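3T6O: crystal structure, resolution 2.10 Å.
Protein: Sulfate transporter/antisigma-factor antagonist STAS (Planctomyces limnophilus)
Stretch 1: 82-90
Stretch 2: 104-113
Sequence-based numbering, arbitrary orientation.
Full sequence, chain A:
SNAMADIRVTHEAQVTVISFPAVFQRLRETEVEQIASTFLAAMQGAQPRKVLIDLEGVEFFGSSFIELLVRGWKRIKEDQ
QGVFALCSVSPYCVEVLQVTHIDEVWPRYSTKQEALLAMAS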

ATOM      1  N   GLY A  82     -21.728   6.384  10.386  1.00 42.94           N
ATOM      2  CA  GLY A  82     -21.466   5.711   9.106  1.00 39.24           C
ATOM      3  C   GLY A  82     -21.445   4.204   9.298  1.00 35.98           C
ATOM      4  O   GLY A  82     -21.273   3.739  10.422  1.00 38.86           O
ATOM      5  N   VAL A  83     -21.668   3.432   8.242  1.00 30.37           N
ATOM      6  CA  VAL A  83     -21.636   1.982   8.359  1.00 26.92           C
ATOM      7  C   VAL A  83     -21.222   1.443   7.033  1.00 22.84           C
ATOM      8  O   VAL A  83     -21.767   1.834   6.007  1.00 22.25           O
ATOM      9  CB  VAL A  83     -23.030   1.340   8.704  1.00 27.54           C
ATOM     10  CG1 VAL A  83     -22.939  -0.197   8.678  1.00 26.34           C
ATOM     11  CG2 VAL A  83     -23.602   1.865  10.018  1.00 29.42           C
ATOM     12  N   PHE A  84     -20.266   0.530   7.051  1.00 20.02           N
ATOM     13  CA  PHE A  84     -19.799  -0.136   5.849  1.00 18.05           C
ATOM     14  C   PHE A  84     -19.963  -1.620   6.151  1.00 17.33           C
ATOM     15  O   PHE A  84     -19.252  -2.150   7.028  1.00 19.02           O
ATOM     16  CB  PHE A  84     -18.319   0.207   5.595  1.00 18.31           C
ATOM     17  CG  PHE A  84     -17.792  -0.297   4.266  1.00 15.58           C
ATOM     18  CD1 PHE A  84     -17.285  -1.553   4.154  1.00 16.33           C
ATOM     19  CD2 PHE A  84     -17.748   0.533   3.160  1.00 17.13           C
ATOM     20  CE1 PHE A  84     -16.799  -2.040   2.943  1.00 16.93           C
ATOM     21  CE2 PHE A  84     -17.279   0.079   1.950  1.00 15.80           C
ATOM     22  CZ  PHE A  84     -16.794  -1.224   1.841  1.00 18.24           C
ATOM     23  N   ALA A  85     -20.919  -2.263   5.487  1.00 16.67           N
ATOM     24  CA  ALA A  85     -21.378  -3.626   5.816  1.00 15.74           C
ATOM     25  C   ALA A  85     -21.276  -4.551   4.593  1.00 15.75           C
ATOM     26  O   ALA A  85     -21.247  -4.125   3.425  1.00 15.27           O
ATOM     27  CB  ALA A  85     -22.859  -3.588   6.363  1.00 16.09           C
ATOM     28  N   LEU A  86     -21.194  -5.839   4.862  1.00 17.53           N
ATOM     29  CA  LEU A  86     -21.268  -6.841   3.802  1.00 17.69           C
ATOM     30  C   LEU A  86     -22.496  -7.727   4.016  1.00 18.15           C
ATOM     31  O   LEU A  86     -23.031  -7.808   5.143  1.00 19.52           O
ATOM     32  CB  LEU A  86     -20.034  -7.703   3.842  1.00 18.26           C
ATOM     33  CG  LEU A  86     -18.643  -7.065   3.915  1.00 20.51           C
ATOM     34  CD1 LEU A  86     -17.569  -8.192   3.899  1.00 22.86           C
ATOM     35  CD2 LEU A  86     -18.408  -6.113   2.793  1.00 14.91           C
ATOM     36  N   CYS A  87     -22.956  -8.370   2.944  1.00 17.62           N
ATOM     37  CA  CYS A  87     -23.950  -9.427   3.058  1.00 19.12           C
ATOM     38  C   CYS A  87     -23.810 -10.440   1.952  1.00 19.78           C
ATOM     39  O   CYS A  87     -23.123 -10.204   0.981  1.00 17.73           O
ATOM     40  CB  CYS A  87     -25.405  -8.927   3.100  1.00 19.73           C
ATOM     41  SG  CYS A  87     -26.026  -8.154   1.577  1.00 19.26           S
ATOM     42  N   SER A  88     -24.425 -11.599   2.174  1.00 21.22           N
ATOM     43  CA  SER A  88     -24.506 -12.662   1.174  1.00 23.51           C
ATOM     44  C   SER A  88     -23.133 -13.125   0.705  1.00 22.73           C
ATOM     45  O   SER A  88     -22.913 -13.402  -0.475  1.00 22.87           O
ATOM     46  CB  SER A  88     -25.403 -12.228   0.006  1.00 23.91           C
ATOM     47  OG  SER A  88     -26.709 -12.109   0.520  1.00 27.27           O
ATOM     48  N   VAL A  89     -22.237 -13.265   1.671  1.00 22.94           N
ATOM     49  CA  VAL A  89     -20.830 -13.631   1.396  1.00 22.03           C
ATOM     50  C   VAL A  89     -20.793 -15.139   1.348  1.00 23.78           C
ATOM     51  O   VAL A  89     -21.236 -15.809   2.299  1.00 24.47           O
ATOM     52  CB  VAL A  89     -19.893 -13.092   2.474  1.00 21.90           C
ATOM     53  CG1 VAL A  89     -18.353 -13.315   2.089  1.00 21.51           C
ATOM     54  CG2 VAL A  89     -20.153 -11.665   2.693  1.00 19.16           C
ATOM     55  N   SER A  90     -20.330 -15.706   0.244  1.00 24.81           N
ATOM     56  CA  SER A  90     -20.285 -17.184   0.148  1.00 27.56           C
ATOM     57  C   SER A  90     -19.337 -17.767   1.194  1.00 28.98           C
ATOM     58  O   SER A  90     -18.459 -17.079   1.665  1.00 28.63           O
ATOM     59  CB  SER A  90     -19.816 -17.658  -1.216  1.00 28.12           C
ATOM     60  OG  SER A  90     -18.433 -17.416  -1.363  1.00 30.00           O
ATOM     61  N   GLU A 104     -13.432  -7.131  10.578  1.00 34.66           N
ATOM     62  CA  GLU A 104     -13.921  -7.084  11.935  1.00 37.26           C
ATOM     63  C   GLU A 104     -14.579  -5.765  12.226  1.00 36.20           C
ATOM     64  O   GLU A 104     -15.309  -5.672  13.185  1.00 37.70           O
ATOM     65  CB  GLU A 104     -12.793  -7.302  12.931  1.00 41.52           C
ATOM     66  CG  GLU A 104     -12.152  -8.694  12.890  1.00 46.08           C
ATOM     67  CD  GLU A 104     -13.046  -9.743  13.512  1.00 53.28           C
ATOM     68  OE1 GLU A 104     -13.262  -9.682  14.749  1.00 58.18           O
ATOM     69  OE2 GLU A 104     -13.531 -10.620  12.759  1.00 55.54           O
ATOM     70  N   VAL A 105     -14.356  -4.740  11.409  1.00 33.86           N
ATOM     71  CA  VAL A 105     -15.084  -3.492  11.573  1.00 33.42           C
ATOM     72  C   VAL A 105     -16.221  -3.330  10.556  1.00 31.24           C
ATOM     73  O   VAL A 105     -16.871  -2.316  10.509  1.00 31.61           O
ATOM     74  CB  VAL A 105     -14.110  -2.261  11.579  1.00 34.75           C
ATOM     75  CG1 VAL A 105     -12.854  -2.586  12.390  1.00 38.02           C
ATOM     76  CG2 VAL A 105     -13.712  -1.836  10.205  1.00 31.35           C
ATOM     77  N   TRP A 106     -16.456  -4.328   9.710  1.00 29.41           N
ATOM     78  CA  TRP A 106     -17.566  -4.281   8.755  1.00 26.18           C
ATOM     79  C   TRP A 106     -18.627  -5.322   9.208  1.00 26.12           C
ATOM     80  O   TRP A 106     -18.358  -6.540   9.202  1.00 25.41           O
ATOM     81  CB  TRP A 106     -17.072  -4.643   7.365  1.00 24.88           C
ATOM     82  CG  TRP A 106     -15.994  -3.793   6.826  1.00 23.27           C
ATOM     83  CD1 TRP A 106     -15.682  -2.512   7.181  1.00 25.12           C
ATOM     84  CD2 TRP A 106     -15.108  -4.143   5.789  1.00 21.44           C
ATOM     85  NE1 TRP A 106     -14.646  -2.049   6.425  1.00 24.80           N
ATOM     86  CE2 TRP A 106     -14.281  -3.033   5.550  1.00 24.02           C
ATOM     87  CE3 TRP A 106     -14.932  -5.292   5.025  1.00 21.39           C
ATOM     88  CZ2 TRP A 106     -13.265  -3.059   4.615  1.00 24.15           C
ATOM     89  CZ3 TRP A 106     -13.951  -5.319   4.088  1.00 22.53           C
ATOM     90  CH2 TRP A 106     -13.117  -4.209   3.885  1.00 24.08           C
ATOM     91  N   PRO A 107     -19.770  -4.858   9.709  1.00 26.05           N
ATOM     92  CA  PRO A 107     -20.773  -5.856  10.096  1.00 25.87           C
ATOM     93  C   PRO A 107     -21.147  -6.686   8.886  1.00 24.11           C
ATOM     94  O   PRO A 107     -21.271  -6.148   7.778  1.00 22.12           O
ATOM     95  CB  PRO A 107     -21.940  -5.015  10.571  1.00 26.53           C
ATOM     96  CG  PRO A 107     -21.597  -3.625  10.300  1.00 25.92           C
ATOM     97  CD  PRO A 107     -20.183  -3.497  10.066  1.00 26.44           C
ATOM     98  N   ARG A 108     -21.237  -7.998   9.078  1.00 23.62           N
ATOM     99  CA  ARG A 108     -21.666  -8.884   8.026  1.00 22.54           C
ATOM    100  C   ARG A 108     -23.018  -9.578   8.359  1.00 22.60           C
ATOM    101  O   ARG A 108     -23.236 -10.032   9.481  1.00 22.25           O
ATOM    102  CB  ARG A 108     -20.584  -9.891   7.746  1.00 22.72           C
ATOM    103  CG  ARG A 108     -20.982 -10.933   6.691  1.00 24.57           C
ATOM    104  CD  ARG A 108     -19.744 -11.681   6.239  1.00 26.74           C
ATOM    105  NE  ARG A 108     -19.219 -12.534   7.287  1.00 31.82           N
ATOM    106  CZ  ARG A 108     -19.666 -13.747   7.588  1.00 34.92           C
ATOM    107  NH1 ARG A 108     -20.727 -14.282   6.962  1.00 35.83           N
ATOM    108  NH2 ARG A 108     -19.054 -14.421   8.560  1.00 39.28           N
ATOM    109  N   TYR A 109     -23.880  -9.665   7.353  1.00 21.07           N
ATOM    110  CA  TYR A 109     -25.261 -10.197   7.484  1.00 23.07           C
ATOM    111  C   TYR A 109     -25.535 -11.255   6.415  1.00 22.96           C
ATOM    112  O   TYR A 109     -24.904 -11.265   5.354  1.00 22.39           O
ATOM    113  CB  TYR A 109     -26.292  -9.072   7.351  1.00 22.24           C
ATOM    114  CG  TYR A 109     -26.137  -7.990   8.381  1.00 23.30           C
ATOM    115  CD1 TYR A 109     -26.646  -8.131   9.653  1.00 27.45           C
ATOM    116  CD2 TYR A 109     -25.444  -6.841   8.088  1.00 24.90           C
ATOM    117  CE1 TYR A 109     -26.463  -7.125  10.620  1.00 29.06           C
ATOM    118  CE2 TYR A 109     -25.268  -5.844   9.020  1.00 24.79           C
ATOM    119  CZ  TYR A 109     -25.763  -5.988  10.267  1.00 26.93           C
ATOM    120  OH  TYR A 109     -25.588  -4.948  11.150  1.00 30.90           O
ATOM    121  N   SER A 110     -26.453 -12.168   6.683  1.00 24.76           N
ATOM    122  CA  SER A 110     -26.580 -13.306   5.771  1.00 26.06           C
ATOM    123  C   SER A 110     -27.289 -12.940   4.490  1.00 24.67           C
ATOM    124  O   SER A 110     -27.010 -13.532   3.489  1.00 25.45           O
ATOM    125  CB  SER A 110     -27.259 -14.516   6.433  1.00 28.56           C
ATOM    126  OG  SER A 110     -28.569 -14.196   6.771  1.00 32.33           O
ATOM    127  N   THR A 111     -28.186 -11.961   4.530  1.00 23.77           N
ATOM    128  CA  THR A 111     -28.937 -11.531   3.361  1.00 23.54           C
ATOM    129  C   THR A 111     -29.057 -10.002   3.359  1.00 21.26           C
ATOM    130  O   THR A 111     -28.883  -9.350   4.385  1.00 21.29           O
ATOM    131  CB  THR A 111     -30.369 -12.114   3.347  1.00 24.65           C
ATOM    132  OG1 THR A 111     -31.103 -11.506   4.401  1.00 25.39           O
ATOM    133  CG2 THR A 111     -30.404 -13.668   3.542  1.00 28.43           C
ATOM    134  N   LYS A 112     -29.358  -9.449   2.207  1.00 19.98           N
ATOM    135  CA  LYS A 112     -29.598  -8.021   2.076  1.00 19.33           C
ATOM    136  C   LYS A 112     -30.731  -7.525   2.977  1.00 21.18           C
ATOM    137  O   LYS A 112     -30.609  -6.461   3.613  1.00 20.22           O
ATOM    138  CB  LYS A 112     -29.928  -7.650   0.621  1.00 19.54           C
ATOM    139  CG  LYS A 112     -30.156  -6.140   0.476  1.00 18.41           C
ATOM    140  CD  LYS A 112     -30.102  -5.628  -0.952  1.00 21.55           C
ATOM    141  CE  LYS A 112     -31.158  -6.234  -1.854  1.00 24.13           C
ATOM    142  NZ  LYS A 112     -31.205  -5.409  -3.127  1.00 25.54           N
ATOM    143  N   GLN A 113     -31.841  -8.265   2.991  1.00 22.54           N
ATOM    144  CA  GLN A 113     -33.004  -7.906   3.817  1.00 24.34           C
ATOM    145  C   GLN A 113     -32.604  -7.767   5.275  1.00 24.34           C
ATOM    146  O   GLN A 113     -32.924  -6.762   5.904  1.00 24.38           O
ATOM    147  CB  GLN A 113     -34.117  -8.919   3.673  1.00 26.84           C
ATOM    148  CG  GLN A 113     -35.407  -8.588   4.438  1.00 30.42           C
ATOM    149  CD  GLN A 113     -36.569  -9.483   3.956  1.00 36.50           C
ATOM    150  OE1 GLN A 113     -37.122  -9.256   2.865  1.00 39.16           O
ATOM    151  NE2 GLN A 113     -36.939 -10.490   4.760  1.00 33.46           N
TER
HETATM  152  O   HOH W   1     -18.906  -0.183   9.347  1.00 26.53           O
HETATM  153  O   HOH W   2     -27.728 -14.548   0.734  1.00 30.67           O
HETATM  154  O   HOH W   3     -28.566 -10.693  -0.753  1.00 42.05           O
HETATM  155  O   HOH W   4     -22.818 -13.181   4.714  1.00 24.92           O

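What fills the apolar centre of the contact? Trp 106, whose CA-to-CB bond points toward the strand of stretch 1, meets two side chains there. Phe 84 lies over one face of the indole, its CD1 3.6 Å from CD1 of Trp 106; the two rings are inclined at 49°. Leu 86 also reaches the indole, with its CD1 4.1 Å from CE3 of Trp 106. All three residues are buried.

What packs around the neighbouring residues? Ala 85 touches two rings: its CB lies 4.1 Å from CG of Pro 107 and 4.2 Å from CE2 of Tyr 109, at the edge of the tyrosine ring. Val 83 extends this patch, its CG1 4.0 Å from CG of Pro 107.

How do the backbones join? They run parallel, with Leu 86 bridged to Arg 108 and Cys 87 to Tyr 109. Leu 86 uses both its polar backbone atoms: its N donates to O of Pro 107 at 2.9 Å, and its O accepts from N of Tyr 109 at 3.0 Å. Ser 88 N then donates to Tyr 109 O at 3.2 Å. Since side chains alternate along a strand, Leu 86 and Arg 108 share one face of the sheet, Cys 87 and Tyr 109 the other.

What happens at the polar edge, where strand pairing ends? One water molecule links Ser 88 to Ser 110, lying 2.7 Å from OG of Ser 88 and donating to O of Ser 110 at 3.0 Å. Another accepts from N of Val 89 at 3.1 Å and from NH1 of Arg 108 at 3.3 Å, while donating to O of Tyr 109 at 2.9 Å. Beside it, the aliphatic part of Arg 108 still packs, its CD 3.6 Å from CG2 of Val 89.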